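Long-range contact in putative histidinol-phosphate aminotransferase (Burkholderia pseudomallei, PDB 3P1T), which probably catalyses the reversible, pyridoxal 5'-phosphate-dependent transfer of an amino group between L-histidinol phosphate and 2-oxoglutarate, a step of histidine biosynthesis: residues D263-L268 and R325-L330. Residues are numbered along the deposited sequence; the frame is centred on the assembly and turned at random.
With SO4 (sulfate ion), chain E.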
loop_
_atom_site.group_PDB
_atom_site.type_symbol
_atom_site.label_atom_id
_atom_site.label_comp_id
_atom_site.label_asym_id
_atom_site.label_seq_id
_atom_site.Cartn_x
_atom_site.Cartn_y
_atom_site.Cartn_z
ATOM N N ASP A 263 16.474 -28.468 -21.244
ATOM C CA ASP A 263 17.114 -29.483 -22.085
ATOM C C ASP A 263 18.558 -29.762 -21.643
ATOM O O ASP A 263 18.949 -30.932 -21.574
ATOM C CB ASP A 263 17.089 -29.061 -23.565
ATOM C CG ASP A 263 15.721 -29.086 -24.253
ATOM O OD1 ASP A 263 14.725 -29.527 -23.609
ATOM O OD2 ASP A 263 15.656 -28.726 -25.454
ATOM N N ALA A 264 19.335 -28.708 -21.322
ATOM C CA ALA A 264 20.735 -28.842 -20.893
ATOM C C ALA A 264 20.849 -29.588 -19.557
ATOM O O ALA A 264 21.692 -30.489 -19.450
ATOM C CB ALA A 264 21.394 -27.478 -20.779
ATOM N N LEU A 265 19.984 -29.245 -18.560
ATOM C CA LEU A 265 20.006 -29.903 -17.254
ATOM C C LEU A 265 19.624 -31.385 -17.386
ATOM O O LEU A 265 20.286 -32.219 -16.764
ATOM C CB LEU A 265 19.103 -29.201 -16.231
ATOM C CG LEU A 265 19.535 -27.804 -15.753
ATOM C CD1 LEU A 265 18.529 -27.236 -14.765
ATOM C CD2 LEU A 265 20.920 -27.823 -15.108
ATOM N N ARG A 266 18.623 -31.726 -18.236
ATOM C CA ARG A 266 18.213 -33.127 -18.446
ATOM C C ARG A 266 19.339 -33.933 -19.104
ATOM O O ARG A 266 19.498 -35.120 -18.809
ATOM C CB ARG A 266 16.935 -33.233 -19.283
ATOM C CG ARG A 266 15.706 -32.744 -18.559
ATOM C CD ARG A 266 14.450 -33.201 -19.255
ATOM N NE ARG A 266 13.253 -32.629 -18.642
ATOM C CZ ARG A 266 12.518 -31.676 -19.198
ATOM N NH1 ARG A 266 12.821 -31.212 -20.401
ATOM N NH2 ARG A 266 11.446 -31.209 -18.572
ATOM N N GLY A 267 20.119 -33.270 -19.954
ATOM C CA GLY A 267 21.278 -33.861 -20.615
ATOM C C GLY A 267 22.428 -34.104 -19.655
ATOM O O GLY A 267 23.267 -34.976 -19.898
ATOM N N LEU A 268 22.469 -33.324 -18.552
ATOM C CA LEU A 268 23.457 -33.445 -17.474
ATOM C C LEU A 268 23.003 -34.511 -16.433
ATOM O O LEU A 268 23.761 -34.833 -15.506
ATOM C CB LEU A 268 23.706 -32.079 -16.788
ATOM C CG LEU A 268 24.456 -31.033 -17.617
ATOM C CD1 LEU A 268 24.419 -29.691 -16.955
ATOM C CD2 LEU A 268 25.904 -31.442 -17.879
ATOM N N ARG A 325 26.085 -19.212 -16.395
ATOM C CA ARG A 325 26.742 -19.368 -15.091
ATOM C C ARG A 325 26.151 -20.560 -14.321
ATOM O O ARG A 325 26.917 -21.401 -13.831
ATOM C CB ARG A 325 26.625 -18.074 -14.262
ATOM C CG ARG A 325 27.528 -16.935 -14.766
ATOM C CD ARG A 325 28.403 -16.341 -13.671
ATOM N NE ARG A 325 29.081 -17.401 -12.923
ATOM C CZ ARG A 325 29.070 -17.527 -11.600
ATOM N NH1 ARG A 325 28.485 -16.604 -10.839
ATOM N NH2 ARG A 325 29.686 -18.548 -11.022
ATOM N N LEU A 326 24.796 -20.646 -14.267
ATOM C CA LEU A 326 24.074 -21.720 -13.599
ATOM C C LEU A 326 24.380 -23.068 -14.226
ATOM O O LEU A 326 24.693 -24.021 -13.500
ATOM C CB LEU A 326 22.554 -21.506 -13.610
ATOM C CG LEU A 326 21.799 -22.717 -13.056
ATOM C CD1 LEU A 326 21.307 -22.470 -11.662
ATOM C CD2 LEU A 326 20.794 -23.292 -14.043
ATOM N N LEU A 327 24.263 -23.158 -15.565
ATOM C CA LEU A 327 24.491 -24.415 -16.279
ATOM C C LEU A 327 25.941 -24.903 -16.098
ATOM O O LEU A 327 26.141 -26.107 -15.912
ATOM C CB LEU A 327 24.144 -24.280 -17.774
ATOM C CG LEU A 327 22.645 -24.104 -18.113
ATOM C CD1 LEU A 327 22.458 -23.799 -19.569
ATOM C CD2 LEU A 327 21.810 -25.321 -17.731
ATOM N N ALA A 328 26.927 -23.984 -16.079
ATOM C CA ALA A 328 28.343 -24.349 -15.912
ATOM C C ALA A 328 28.596 -24.908 -14.507
ATOM O O ALA A 328 29.306 -25.902 -14.371
ATOM C CB ALA A 328 29.241 -23.156 -16.179
ATOM N N ALA A 329 27.962 -24.316 -13.484
ATOM C CA ALA A 329 28.072 -24.762 -12.092
ATOM C C ALA A 329 27.426 -26.129 -11.881
ATOM O O ALA A 329 28.048 -26.971 -11.246
ATOM C CB ALA A 329 27.433 -23.750 -11.158
ATOM N N LEU A 330 26.204 -26.363 -12.413
ATOM C CA LEU A 330 25.528 -27.654 -12.243
ATOM C C LEU A 330 26.141 -28.706 -13.193
ATOM O O LEU A 330 25.995 -29.905 -12.929
ATOM C CB LEU A 330 24.001 -27.558 -12.413
ATOM C CG LEU A 330 23.254 -26.828 -11.277
ATOM C CD1 LEU A 330 21.794 -26.651 -11.607
ATOM C CD2 LEU A 330 23.376 -27.555 -9.962
HETATM S S SO4 E . 8.861 -30.049 -21.346
HETATM O O1 SO4 E . 8.091 -31.129 -20.730
HETATM O O2 SO4 E . 7.987 -29.346 -22.324
HETATM O O3 SO4 E . 10.010 -30.635 -22.035
HETATM O O4 SO4 E . 9.368 -29.111 -20.309
#
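L327 lays its CD2 methyl against A264 and L265, the central contact of a pair of parallel helices in the small, C-terminal domain of this class I/II aminotransferase. CD2 of L327 lies 3.7 Å from CD2 of L265 and 3.8 Å from CB of A264, so one methyl serves two neighbours, while CD1 of L327 stands 4.0 Å from the same CB. The L265 side chain crosses those of L327 and L330 obliquely; its CD2 also meets CD1 of L330, at 3.8 Å. CG of L265 is anti to its carbonyl carbon (chi1 -69°) and CD1 anti to CA (chi2 179°); CD2 is the branch that meets both leucines. Further along, L268 brings CD1 to the backbone O of L327, a looser approach at 4.1 Å.

The two short segments run almost parallel, their axes 5° apart in direction and 10.6 Å apart at closest approach, a spacing bridged by leucine side chains and A264. Both helices lie on the mixed sheet of this domain, where I315 of strand 312-316 touches L265, L326 and L330. Y270 packs against L265 and through its OH hydrogen-bonds O of L330. R266 makes weak bonds to a sulfate, probably from the crystallisation liquor, which R259 also binds; NH2 of R266 points a nearly straight, in-plane bond at O4 of the sulfate, 3.4 Å long.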